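Local atomic coordinates of Isomerase/lactonizing enzyme (Agrobacterium fabrum str. C58, PDB entry 2NQL), a protein that belongs to the enolase superfamily, pairing a mandelate racemase/muconate lactonizing enzyme-type N-terminal domain with a TIM-barrel-like C-terminal domain, and binds a sodium ion in the crystal. Residues S345-N350 and D357-E362; R178-F183 and H340-S345; V64-T69 and V375-A380; P288-K293 and L324-Q329. All blocks are in the same frame, centred on the assembly; numbering follows the deposited sequence.

All four contacts lie in or against the barrel-like C-terminal domain. Contacts 1 and 2 are neighbours, centres about 10 Å apart; they share S345, and F342 of contact 2 packs against both F347 and C360 of contact 1. Contact 4, its centre about 15 Å from that of contact 1, supplies L324, A325 and L328 of helix 322-331 to the side chains of F347 and M358, and its S327 OG is 2.7 Å from H340 NE2 in contact 2, a probable hydrogen bond. Contact 3 joins the N-terminal domain to this body, with T69 reaching G291 of contact 4. The sodium ion, at E240 and E266, is about 11 Å from the S327 side chain and about 12 Å from that of F342.

Contact 1. Residues S345-N350 and D357-E362; sequences SIFEPN and DMDCRE
F347, in the short helix that starts at H344, carries this contact for 345-350: its ring reaches across to M358, D359 and C360, while S345 and I346 before it turn to V19 and V318. CG of F347 is anti to the backbone N (chi1 -172°), which sends the ring out from the helix toward the strand 359-361. Its far corner does most of the touching. CZ lies 3.6 Å from M358 O and 3.7 Å from D359 CA, the latter at the ring edge and near its plane. C360 CB sits over one face, 4.4 Å from CE2 of F347, and the M358 chain crosses beside CE1, with its CG 4.0 Å from that atom. The strand reached in this way pairs with 364-366 as an antiparallel hairpin, which is joined to the barrel sheet through strand 152-158; the ring also touches Y365 of that hairpin and L324 of helix 322-331, and meets F342 edge-to-face. On the strand, the D359 carboxylate is held from more than one side. R361 NH1 meets its OD2 at 2.8 Å in a salt bridge, on the anti side and somewhat out of the carboxylate plane, but close to the guanidinium plane, whereas R351 forms a second salt bridge to OD1. D359 OD1 lies 4.1 Å from CE2 of F347, with ring and carboxylate planes 21° apart.

Contact 2. Residues R178-F183 and H340-S345; sequences RGFNAF and HEFQHS
A buried aromatic contact between F180 and F342 joins the loop leading into strand 182-186 to the end of strand 340-342, two strands that both pair in parallel with strand 152-158 between them. The ring planes differ by only 6°, yet the rings are displaced enough that little of one covers the other; their centroids are 5.5 Å apart. One C-C bond of each ring does the touching: CE1 of F180 is 3.6 Å from CD2 of F342, and CZ of F180 is 3.7 Å from CE2 of F342. The two side chains arrive at about a right angle; F342 has its CG anti to the backbone N (chi1 173°), pointing the ring at F180. H344 CA lies over one face of the F342 ring, offset toward the rim. Both phenylalanines also touch C360, and F180 meets W175 edge-to-face. The chain reaches F180 through G179, whose positive phi closes helix 165-177 in a Schellman motif. At the other segment H340 ND1 donates to E341 O at 2.9 Å. Helix, turn and then a strand parallel to its neighbour is the alpha-to-beta step repeated round a TIM barrel, here in the modified barrel of the enolase superfamily.

Contact 3. Residues V64-T69 and V375-A380; sequences VGWGET and VRPSEA
Strand 64-70 and the short strand 376-377 approach closest at W66 and R376, whose CA atoms are 6.6 Å apart, and the segments meet through side chains. P377 lies on the indole of W66 in a CH-pi contact. Its CD stands 3.3 Å from the centroid of the five-membered ring and only 4° off the ring normal, so this methylene sits almost squarely above the pyrrole part. The proline CG reaches over the six-membered part instead, 3.6 Å from CD2 of W66 and 3.7 Å from CE3, and the proline ring thus spans both halves of the indole. W66 turns its CG to the side of the backbone N and anti to the carbonyl carbon (chi1 -75°), presenting a face to the proline. R376 adds only its CB, 4.1 Å from CD1 of W66; beyond that its chain runs extended away from the indole, and NE makes a salt bridge with D355. S378, the N-cap residue of helix 379-384, takes the amide of A381 on its OG. The contact unites strand 64-70, outermost within this chain of the antiparallel sheet it forms with 50-59 and 5-15, with the C-terminal part of the chain: W66 also packs on L54 and R56 of strand 50-59 and on L382 of helix 379-384, while P377 is backed by I322 of helix 322-331 and by L382, and strand 376-377 pairs antiparallel with 354-355.

Contact 4. Residues P288-K293 and L324-Q329; sequences PEMGHK and LAASLQ
Apolar packing centres on M290, whose side chain lies along helix 322-331 at A326 and S327; CA atoms of M290 and S327 are 5.3 Å apart. The methionine CB is 3.6 Å from CB of S327, and its CG is 3.7 Å from CB of A326. Beyond CG the chain bends twice, at chi2 (58°) and chi3 (71°), which folds CE back onto the helix backbone, 3.6 Å from A326 O. CE ends beside both this carbonyl oxygen and S327 CA.

Polar links are made through a water. It accepts from M290 N at 2.8 Å and lies 2.7 Å from S327 OG, with a weaker, longer bond to P288 O, so the buried amide at the start of the short, weakly bonded helix at about 290-293 is satisfied. S327 OG is gripped a second time by H340 NE2, tying helix 322-331 to strand 340-342.

A capping bond holds the helix start. E289 is the N-cap of helix 290-293, and its OE2 accepts from G291 N at 2.8 Å, nearly straight at 163°; its other carboxylate oxygen bonds H315 ND1.

The short helix follows barrel strand 285-286 and packs against helix 322-331 and helix 295-308, whose F298 touches both M290 and S327. F323 and A330 of helix 322-331 also meet M290, and H292 packs on R112 of the second subunit.

Contact 1. Residues S345-N350 and D357-E362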
loop_
_atom_site.group_PDB
_atom_site.type_symbol
_atom_site.label_atom_id
_atom_site.label_comp_id
_atom_site.label_asym_id
_atom_site.label_seq_id
_atom_site.Cartn_x
_atom_site.Cartn_y
_atom_site.Cartn_z
ATOM N N SER A 345 -18.214 -5.398 22.159
ATOM C CA SER A 345 -17.216 -6.089 22.957
ATOM C C SER A 345 -15.921 -5.302 23.065
ATOM O O SER A 345 -15.127 -5.553 23.958
ATOM C CB SER A 345 -16.867 -7.395 22.253
ATOM O OG SER A 345 -18.003 -8.221 22.098
ATOM N N ILE A 346 -15.698 -4.389 22.121
ATOM C CA ILE A 346 -14.495 -3.554 22.121
ATOM C C ILE A 346 -14.811 -2.221 22.812
ATOM O O ILE A 346 -14.053 -1.744 23.660
ATOM C CB ILE A 346 -14.014 -3.276 20.646
ATOM C CG1 ILE A 346 -13.704 -4.587 19.899
ATOM C CG2 ILE A 346 -12.791 -2.328 20.635
ATOM C CD1 ILE A 346 -12.598 -5.451 20.538
ATOM N N PHE A 347 -15.939 -1.627 22.417
ATOM C CA PHE A 347 -16.370 -0.319 22.879
ATOM C C PHE A 347 -16.558 -0.268 24.391
ATOM O O PHE A 347 -16.063 0.648 25.042
ATOM C CB PHE A 347 -17.662 0.078 22.155
ATOM C CG PHE A 347 -18.114 1.500 22.407
ATOM C CD1 PHE A 347 -17.784 2.513 21.503
ATOM C CD2 PHE A 347 -18.873 1.833 23.537
ATOM C CE1 PHE A 347 -18.191 3.832 21.716
ATOM C CE2 PHE A 347 -19.289 3.159 23.763
ATOM C CZ PHE A 347 -18.961 4.160 22.852
ATOM N N GLU A 348 -17.299 -1.237 24.937
ATOM C CA GLU A 348 -17.607 -1.240 26.374
ATOM C C GLU A 348 -16.381 -1.196 27.297
ATOM O O GLU A 348 -16.248 -0.242 28.077
ATOM C CB GLU A 348 -18.682 -2.296 26.739
ATOM C CG GLU A 348 -20.026 -1.978 26.066
ATOM C CD GLU A 348 -21.119 -3.039 26.280
ATOM O OE1 GLU A 348 -20.828 -4.264 26.274
ATOM O OE2 GLU A 348 -22.284 -2.618 26.438
ATOM N N PRO A 349 -15.433 -2.164 27.166
ATOM C CA PRO A 349 -14.198 -2.102 27.963
ATOM C C PRO A 349 -13.320 -0.868 27.794
ATOM O O PRO A 349 -12.638 -0.486 28.758
ATOM C CB PRO A 349 -13.414 -3.336 27.521
ATOM C CG PRO A 349 -14.359 -4.215 26.898
ATOM C CD PRO A 349 -15.439 -3.361 26.309
ATOM N N ASN A 350 -13.302 -0.233 26.622
ATOM C CA ASN A 350 -12.450 0.931 26.438
ATOM C C ASN A 350 -13.014 2.310 26.882
ATOM O O ASN A 350 -12.358 3.331 26.727
ATOM C CB ASN A 350 -11.814 0.905 25.032
ATOM C CG ASN A 350 -11.099 -0.441 24.719
ATOM O OD1 ASN A 350 -10.967 -1.332 25.579
ATOM N ND2 ASN A 350 -10.663 -0.592 23.477
ATOM N N ASP A 357 -17.393 12.178 26.473
ATOM C CA ASP A 357 -18.713 11.546 26.383
ATOM C C ASP A 357 -19.070 10.947 25.002
ATOM O O ASP A 357 -20.024 11.360 24.345
ATOM C CB ASP A 357 -19.798 12.533 26.860
ATOM C CG ASP A 357 -19.913 13.790 25.954
ATOM O OD1 ASP A 357 -18.878 14.345 25.495
ATOM O OD2 ASP A 357 -21.061 14.222 25.703
ATOM N N MET A 358 -18.339 9.931 24.573
ATOM C CA MET A 358 -18.754 9.157 23.415
ATOM C C MET A 358 -19.557 7.945 23.924
ATOM O O MET A 358 -19.071 7.203 24.784
ATOM C CB MET A 358 -17.505 8.672 22.648
ATOM C CG MET A 358 -17.839 7.778 21.477
ATOM S SD MET A 358 -16.439 7.450 20.362
ATOM C CE MET A 358 -15.252 6.683 21.460
ATOM N N ASP A 359 -20.770 7.736 23.409
ATOM C CA ASP A 359 -21.580 6.607 23.878
ATOM C C ASP A 359 -22.274 5.888 22.735
ATOM O O ASP A 359 -22.407 6.425 21.633
ATOM C CB ASP A 359 -22.591 7.045 24.970
ATOM C CG ASP A 359 -23.056 5.881 25.856
ATOM O OD1 ASP A 359 -22.438 4.774 25.834
ATOM O OD2 ASP A 359 -24.051 6.077 26.581
ATOM N N CYS A 360 -22.712 4.662 23.007
ATOM C CA CYS A 360 -23.643 3.987 22.127
ATOM C C CYS A 360 -24.661 3.249 22.993
ATOM O O CYS A 360 -24.272 2.454 23.845
ATOM C CB CYS A 360 -22.876 2.992 21.256
ATOM S SG CYS A 360 -23.876 2.230 19.964
ATOM N N ARG A 361 -25.942 3.566 22.807
ATOM C CA ARG A 361 -27.013 2.887 23.538
ATOM C C ARG A 361 -28.318 2.897 22.745
ATOM O O ARG A 361 -28.550 3.785 21.922
ATOM C CB ARG A 361 -27.178 3.465 24.955
ATOM C CG ARG A 361 -27.456 4.931 25.013
ATOM C CD ARG A 361 -27.374 5.526 26.449
ATOM N NE ARG A 361 -27.960 6.865 26.373
ATOM C CZ ARG A 361 -27.292 8.012 26.215
ATOM N NH1 ARG A 361 -25.960 8.052 26.173
ATOM N NH2 ARG A 361 -27.979 9.146 26.133
ATOM N N GLU A 362 -29.142 1.870 22.972
ATOM C CA GLU A 362 -30.461 1.737 22.319
ATOM C C GLU A 362 -30.383 1.912 20.809
ATOM O O GLU A 362 -31.182 2.640 20.183
ATOM C CB GLU A 362 -31.456 2.731 22.923
ATOM C CG GLU A 362 -32.912 2.279 22.857
ATOM C CD GLU A 362 -33.811 3.156 23.702
ATOM O OE1 GLU A 362 -33.752 4.394 23.543
ATOM O OE2 GLU A 362 -34.560 2.612 24.539
#

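Contact 2. Residues R178-F183 and H340-S345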
loop_
_atom_site.group_PDB
_atom_site.type_symbol
_atom_site.label_atom_id
_atom_site.label_comp_id
_atom_site.label_asym_id
_atom_site.label_seq_id
_atom_site.Cartn_x
_atom_site.Cartn_y
_atom_site.Cartn_z
ATOM N N ARG A 178 -32.059 -4.740 23.892
ATOM C CA ARG A 178 -31.443 -3.471 24.248
ATOM C C ARG A 178 -31.724 -2.344 23.239
ATOM O O ARG A 178 -31.207 -1.239 23.393
ATOM C CB ARG A 178 -29.924 -3.650 24.427
ATOM C CG ARG A 178 -29.515 -4.541 25.597
ATOM C CD ARG A 178 -27.998 -4.618 25.731
ATOM N NE ARG A 178 -27.427 -3.336 26.162
ATOM C CZ ARG A 178 -27.115 -3.047 27.421
ATOM N NH1 ARG A 178 -27.305 -3.946 28.387
ATOM N NH2 ARG A 178 -26.621 -1.853 27.718
ATOM N N GLY A 179 -32.520 -2.607 22.207
ATOM C CA GLY A 179 -32.986 -1.538 21.311
ATOM C C GLY A 179 -32.236 -1.443 19.984
ATOM O O GLY A 179 -32.400 -0.489 19.223
ATOM N N PHE A 180 -31.418 -2.445 19.695
ATOM C CA PHE A 180 -30.758 -2.540 18.403
ATOM C C PHE A 180 -31.672 -3.283 17.444
ATOM O O PHE A 180 -32.356 -4.227 17.835
ATOM C CB PHE A 180 -29.377 -3.207 18.559
ATOM C CG PHE A 180 -28.389 -2.353 19.324
ATOM C CD1 PHE A 180 -27.407 -1.605 18.643
ATOM C CD2 PHE A 180 -28.438 -2.279 20.712
ATOM C CE1 PHE A 180 -26.505 -0.809 19.349
ATOM C CE2 PHE A 180 -27.554 -1.475 21.437
ATOM C CZ PHE A 180 -26.587 -0.732 20.756
ATOM N N ASN A 181 -31.711 -2.819 16.204
ATOM C CA ASN A 181 -32.580 -3.375 15.181
ATOM C C ASN A 181 -31.808 -3.886 13.969
ATOM O O ASN A 181 -32.391 -4.431 13.027
ATOM C CB ASN A 181 -33.602 -2.320 14.741
ATOM C CG ASN A 181 -34.554 -1.927 15.856
ATOM O OD1 ASN A 181 -34.682 -0.746 16.190
ATOM N ND2 ASN A 181 -35.228 -2.913 16.437
ATOM N N ALA A 182 -30.493 -3.693 13.995
ATOM C CA ALA A 182 -29.645 -4.037 12.872
ATOM C C ALA A 182 -28.407 -4.802 13.353
ATOM O O ALA A 182 -27.853 -4.506 14.420
ATOM C CB ALA A 182 -29.290 -2.778 12.073
ATOM N N PHE A 183 -28.045 -5.840 12.595
ATOM C CA PHE A 183 -27.122 -6.892 13.032
ATOM C C PHE A 183 -26.298 -7.352 11.843
ATOM O O PHE A 183 -26.763 -7.309 10.692
ATOM C CB PHE A 183 -27.888 -8.122 13.574
ATOM C CG PHE A 183 -28.820 -7.800 14.702
ATOM C CD1 PHE A 183 -28.372 -7.854 16.027
ATOM C CD2 PHE A 183 -30.136 -7.388 14.438
ATOM C CE1 PHE A 183 -29.231 -7.530 17.089
ATOM C CE2 PHE A 183 -30.998 -7.039 15.490
ATOM C CZ PHE A 183 -30.554 -7.119 16.807
ATOM N N HIS A 340 -23.741 3.047 11.408
ATOM C CA HIS A 340 -22.323 2.816 11.749
ATOM C C HIS A 340 -22.168 1.489 12.487
ATOM O O HIS A 340 -22.990 1.120 13.344
ATOM C CB HIS A 340 -21.827 4.005 12.581
ATOM C CG HIS A 340 -20.334 4.183 12.620
ATOM N ND1 HIS A 340 -19.476 3.258 13.184
ATOM C CD2 HIS A 340 -19.556 5.225 12.217
ATOM C CE1 HIS A 340 -18.234 3.716 13.119
ATOM N NE2 HIS A 340 -18.253 4.903 12.527
ATOM N N GLU A 341 -21.127 0.741 12.131
ATOM C CA GLU A 341 -20.800 -0.478 12.874
ATOM C C GLU A 341 -20.515 -0.190 14.352
ATOM O O GLU A 341 -19.884 0.821 14.695
ATOM C CB GLU A 341 -19.642 -1.213 12.208
ATOM C CG GLU A 341 -19.422 -2.625 12.733
ATOM C CD GLU A 341 -18.421 -3.411 11.906
ATOM O OE1 GLU A 341 -17.741 -2.810 11.074
ATOM O OE2 GLU A 341 -18.313 -4.629 12.084
ATOM N N PHE A 342 -21.037 -1.071 15.206
ATOM C CA PHE A 342 -20.816 -1.021 16.641
ATOM C C PHE A 342 -20.273 -2.370 17.142
ATOM O O PHE A 342 -20.942 -3.408 17.087
ATOM C CB PHE A 342 -22.125 -0.616 17.364
ATOM C CG PHE A 342 -22.061 -0.685 18.877
ATOM C CD1 PHE A 342 -21.131 0.071 19.616
ATOM C CD2 PHE A 342 -22.975 -1.481 19.580
ATOM C CE1 PHE A 342 -21.112 0.024 21.018
ATOM C CE2 PHE A 342 -22.953 -1.516 21.002
ATOM C CZ PHE A 342 -22.020 -0.781 21.705
ATOM N N GLN A 343 -19.031 -2.336 17.610
ATOM C CA GLN A 343 -18.372 -3.497 18.188
ATOM C C GLN A 343 -18.503 -3.414 19.693
ATOM O O GLN A 343 -17.610 -2.902 20.370
ATOM C CB GLN A 343 -16.889 -3.495 17.809
ATOM C CG GLN A 343 -16.619 -3.670 16.327
ATOM C CD GLN A 343 -16.333 -5.107 15.970
ATOM O OE1 GLN A 343 -17.165 -5.786 15.364
ATOM N NE2 GLN A 343 -15.154 -5.587 16.355
ATOM N N HIS A 344 -19.628 -3.901 20.209
ATOM C CA HIS A 344 -19.952 -3.784 21.615
ATOM C C HIS A 344 -18.843 -4.287 22.545
ATOM O O HIS A 344 -18.531 -3.648 23.542
ATOM C CB HIS A 344 -21.283 -4.501 21.882
ATOM C CG HIS A 344 -21.311 -5.927 21.413
ATOM N ND1 HIS A 344 -21.052 -6.989 22.253
ATOM C CD2 HIS A 344 -21.530 -6.460 20.187
ATOM C CE1 HIS A 344 -21.143 -8.119 21.572
ATOM N NE2 HIS A 344 -21.429 -7.826 20.315
ATOM N N SER A 345 -18.214 -5.398 22.159
ATOM C CA SER A 345 -17.216 -6.089 22.957
ATOM C C SER A 345 -15.921 -5.302 23.065
ATOM O O SER A 345 -15.127 -5.553 23.958
ATOM C CB SER A 345 -16.867 -7.395 22.253
ATOM O OG SER A 345 -18.003 -8.221 22.098
#

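Contact 3. Residues V64-T69 and V375-A380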
loop_
_atom_site.group_PDB
_atom_site.type_symbol
_atom_site.label_atom_id
_atom_site.label_comp_id
_atom_site.label_asym_id
_atom_site.label_seq_id
_atom_site.Cartn_x
_atom_site.Cartn_y
_atom_site.Cartn_z
ATOM N N VAL A 64 -2.902 20.103 22.693
ATOM C CA VAL A 64 -2.555 18.685 22.550
ATOM C C VAL A 64 -3.677 17.998 21.746
ATOM O O VAL A 64 -4.847 18.037 22.152
ATOM C CB VAL A 64 -2.392 18.052 23.939
ATOM C CG1 VAL A 64 -2.111 16.544 23.835
ATOM C CG2 VAL A 64 -1.298 18.758 24.717
ATOM N N GLY A 65 -3.322 17.414 20.599
ATOM C CA GLY A 65 -4.243 16.666 19.758
ATOM C C GLY A 65 -3.821 15.199 19.762
ATOM O O GLY A 65 -2.638 14.874 19.953
ATOM N N TRP A 66 -4.790 14.316 19.586
ATOM C CA TRP A 66 -4.521 12.882 19.519
ATOM C C TRP A 66 -5.049 12.269 18.233
ATOM O O TRP A 66 -6.151 12.617 17.749
ATOM C CB TRP A 66 -5.147 12.142 20.720
ATOM C CG TRP A 66 -4.399 12.347 22.022
ATOM C CD1 TRP A 66 -4.619 13.330 22.960
ATOM C CD2 TRP A 66 -3.358 11.519 22.547
ATOM N NE1 TRP A 66 -3.772 13.163 24.021
ATOM C CE2 TRP A 66 -2.977 12.070 23.792
ATOM C CE3 TRP A 66 -2.683 10.374 22.072
ATOM C CZ2 TRP A 66 -1.980 11.496 24.594
ATOM C CZ3 TRP A 66 -1.678 9.808 22.873
ATOM C CH2 TRP A 66 -1.339 10.368 24.107
ATOM N N GLY A 67 -4.265 11.338 17.678
ATOM C CA GLY A 67 -4.709 10.549 16.550
ATOM C C GLY A 67 -4.400 9.082 16.824
ATOM O O GLY A 67 -3.715 8.759 17.797
ATOM N N GLU A 68 -4.876 8.209 15.944
ATOM C CA GLU A 68 -4.709 6.766 16.136
ATOM C C GLU A 68 -4.840 6.048 14.798
ATOM O O GLU A 68 -5.561 6.504 13.911
ATOM C CB GLU A 68 -5.777 6.255 17.131
ATOM C CG GLU A 68 -5.554 4.807 17.663
ATOM C CD GLU A 68 -6.753 4.263 18.454
ATOM O OE1 GLU A 68 -7.843 4.878 18.418
ATOM O OE2 GLU A 68 -6.602 3.181 19.065
ATOM N N THR A 69 -4.144 4.921 14.653
ATOM C CA THR A 69 -4.316 4.068 13.491
ATOM C C THR A 69 -4.079 2.620 13.938
ATOM O O THR A 69 -3.850 2.368 15.117
ATOM C CB THR A 69 -3.336 4.479 12.328
ATOM O OG1 THR A 69 -3.618 3.723 11.153
ATOM C CG2 THR A 69 -1.852 4.340 12.737
ATOM N N VAL A 375 -12.689 13.553 22.567
ATOM C CA VAL A 375 -12.178 12.527 23.475
ATOM C C VAL A 375 -10.663 12.624 23.498
ATOM O O VAL A 375 -10.080 13.217 22.592
ATOM C CB VAL A 375 -12.621 11.047 23.109
ATOM C CG1 VAL A 375 -14.167 10.913 22.964
ATOM C CG2 VAL A 375 -11.912 10.537 21.849
ATOM N N ARG A 376 -10.050 12.043 24.527
ATOM C CA ARG A 376 -8.579 11.882 24.608
ATOM C C ARG A 376 -8.307 10.635 25.465
ATOM O O ARG A 376 -9.215 10.165 26.170
ATOM C CB ARG A 376 -7.955 13.122 25.258
ATOM C CG ARG A 376 -8.373 13.295 26.716
ATOM C CD ARG A 376 -7.596 14.372 27.408
ATOM N NE ARG A 376 -7.860 14.384 28.851
ATOM C CZ ARG A 376 -7.571 15.405 29.647
ATOM N NH1 ARG A 376 -7.013 16.502 29.137
ATOM N NH2 ARG A 376 -7.847 15.324 30.943
ATOM N N PRO A 377 -7.080 10.081 25.419
ATOM C CA PRO A 377 -6.764 8.997 26.342
ATOM C C PRO A 377 -6.940 9.441 27.786
ATOM O O PRO A 377 -6.636 10.588 28.146
ATOM C CB PRO A 377 -5.286 8.687 26.033
ATOM C CG PRO A 377 -5.171 9.074 24.534
ATOM C CD PRO A 377 -5.930 10.378 24.530
ATOM N N SER A 378 -7.523 8.553 28.588
ATOM C CA SER A 378 -7.708 8.838 30.009
ATOM C C SER A 378 -6.364 8.739 30.723
ATOM O O SER A 378 -5.373 8.224 30.167
ATOM C CB SER A 378 -8.699 7.833 30.616
ATOM O OG SER A 378 -8.142 6.514 30.588
ATOM N N GLU A 379 -6.327 9.200 31.969
ATOM C CA GLU A 379 -5.144 9.026 32.811
ATOM C C GLU A 379 -4.712 7.558 32.915
ATOM O O GLU A 379 -3.503 7.259 32.856
ATOM C CB GLU A 379 -5.373 9.648 34.202
ATOM C CG GLU A 379 -4.110 9.982 34.982
ATOM C CD GLU A 379 -3.146 10.929 34.248
ATOM O OE1 GLU A 379 -3.579 11.983 33.727
ATOM O OE2 GLU A 379 -1.939 10.616 34.208
ATOM N N ALA A 380 -5.688 6.648 33.016
ATOM C CA ALA A 380 -5.410 5.203 32.998
ATOM C C ALA A 380 -4.711 4.785 31.694
ATOM O O ALA A 380 -3.707 4.073 31.737
ATOM C CB ALA A 380 -6.682 4.393 33.207
#

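Contact 4. Residues P288-K293 and L324-Q329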
loop_
_atom_site.group_PDB
_atom_site.type_symbol
_atom_site.label_atom_id
_atom_site.label_comp_id
_atom_site.label_asym_id
_atom_site.label_seq_id
_atom_site.Cartn_x
_atom_site.Cartn_y
_atom_site.Cartn_z
ATOM N N PRO A 288 -16.199 2.740 5.017
ATOM C CA PRO A 288 -14.854 3.198 5.325
ATOM C C PRO A 288 -14.455 2.900 6.776
ATOM O O PRO A 288 -15.293 2.920 7.681
ATOM C CB PRO A 288 -14.934 4.714 5.094
ATOM C CG PRO A 288 -16.387 5.065 5.231
ATOM C CD PRO A 288 -17.085 3.873 4.663
ATOM N N GLU A 289 -13.177 2.610 6.963
ATOM C CA GLU A 289 -12.580 2.463 8.260
ATOM C C GLU A 289 -11.658 3.635 8.572
ATOM O O GLU A 289 -10.579 3.791 7.970
ATOM C CB GLU A 289 -11.841 1.114 8.346
ATOM C CG GLU A 289 -10.989 0.914 9.646
ATOM C CD GLU A 289 -11.743 1.295 10.925
ATOM O OE1 GLU A 289 -12.774 0.647 11.231
ATOM O OE2 GLU A 289 -11.305 2.245 11.632
ATOM N N MET A 290 -12.083 4.454 9.535
ATOM C CA MET A 290 -11.385 5.700 9.843
ATOM C C MET A 290 -9.918 5.456 10.248
ATOM O O MET A 290 -9.042 6.269 9.925
ATOM C CB MET A 290 -12.105 6.418 10.989
ATOM C CG MET A 290 -11.398 7.651 11.503
ATOM S SD MET A 290 -11.099 8.945 10.261
ATOM C CE MET A 290 -12.755 9.550 9.982
ATOM N N GLY A 291 -9.644 4.349 10.949
ATOM C CA GLY A 291 -8.282 4.059 11.408
ATOM C C GLY A 291 -7.279 3.828 10.276
ATOM O O GLY A 291 -6.076 4.027 10.460
ATOM N N HIS A 292 -7.787 3.415 9.117
ATOM C CA HIS A 292 -6.980 3.240 7.899
ATOM C C HIS A 292 -6.896 4.543 7.081
ATOM O O HIS A 292 -6.006 4.673 6.238
ATOM C CB HIS A 292 -7.567 2.146 6.962
ATOM C CG HIS A 292 -7.272 0.744 7.389
ATOM N ND1 HIS A 292 -6.044 0.351 7.885
ATOM C CD2 HIS A 292 -8.044 -0.369 7.359
ATOM C CE1 HIS A 292 -6.078 -0.946 8.149
ATOM N NE2 HIS A 292 -7.281 -1.402 7.848
ATOM N N LYS A 293 -7.816 5.487 7.320
ATOM C CA LYS A 293 -8.129 6.533 6.323
ATOM C C LYS A 293 -7.830 7.954 6.776
ATOM O O LYS A 293 -7.200 8.715 6.039
ATOM C CB LYS A 293 -9.580 6.422 5.797
ATOM C CG LYS A 293 -9.858 5.126 5.074
ATOM C CD LYS A 293 -11.288 5.088 4.554
ATOM C CE LYS A 293 -11.546 3.837 3.747
ATOM N NZ LYS A 293 -11.456 2.578 4.568
ATOM N N LEU A 324 -12.144 5.852 16.447
ATOM C CA LEU A 324 -13.601 5.694 16.418
ATOM C C LEU A 324 -14.298 7.059 16.605
ATOM O O LEU A 324 -15.234 7.373 15.885
ATOM C CB LEU A 324 -14.078 4.701 17.478
ATOM C CG LEU A 324 -15.605 4.521 17.511
ATOM C CD1 LEU A 324 -16.139 4.006 16.189
ATOM C CD2 LEU A 324 -15.966 3.577 18.666
ATOM N N ALA A 325 -13.833 7.851 17.564
ATOM C CA ALA A 325 -14.392 9.176 17.776
ATOM C C ALA A 325 -14.260 10.033 16.520
ATOM O O ALA A 325 -15.216 10.694 16.122
ATOM C CB ALA A 325 -13.745 9.853 18.942
ATOM N N ALA A 326 -13.085 9.977 15.884
ATOM C CA ALA A 326 -12.896 10.582 14.551
ATOM C C ALA A 326 -13.910 10.097 13.521
ATOM O O ALA A 326 -14.483 10.922 12.798
ATOM C CB ALA A 326 -11.454 10.364 14.072
ATOM N N SER A 327 -14.153 8.776 13.463
ATOM C CA SER A 327 -15.148 8.207 12.556
ATOM C C SER A 327 -16.532 8.827 12.817
ATOM O O SER A 327 -17.217 9.198 11.869
ATOM C CB SER A 327 -15.240 6.672 12.671
ATOM O OG SER A 327 -16.054 6.145 11.620
ATOM N N LEU A 328 -16.929 8.912 14.085
ATOM C CA LEU A 328 -18.237 9.486 14.427
ATOM C C LEU A 328 -18.330 10.950 13.981
ATOM O O LEU A 328 -19.310 11.323 13.334
ATOM C CB LEU A 328 -18.533 9.356 15.936
ATOM C CG LEU A 328 -18.473 7.968 16.576
ATOM C CD1 LEU A 328 -19.028 8.058 17.985
ATOM C CD2 LEU A 328 -19.220 6.909 15.759
ATOM N N GLN A 329 -17.318 11.753 14.314
ATOM C CA GLN A 329 -17.249 13.170 13.897
ATOM C C GLN A 329 -17.435 13.340 12.392
ATOM O O GLN A 329 -18.313 14.090 11.940
ATOM C CB GLN A 329 -15.914 13.813 14.297
ATOM C CG GLN A 329 -15.636 13.951 15.800
ATOM C CD GLN A 329 -16.476 15.043 16.485
ATOM O OE1 GLN A 329 -17.212 15.783 15.830
ATOM N NE2 GLN A 329 -16.347 15.148 17.806
HETATM O O HOH W 1 -14.526 4.005 10.828
#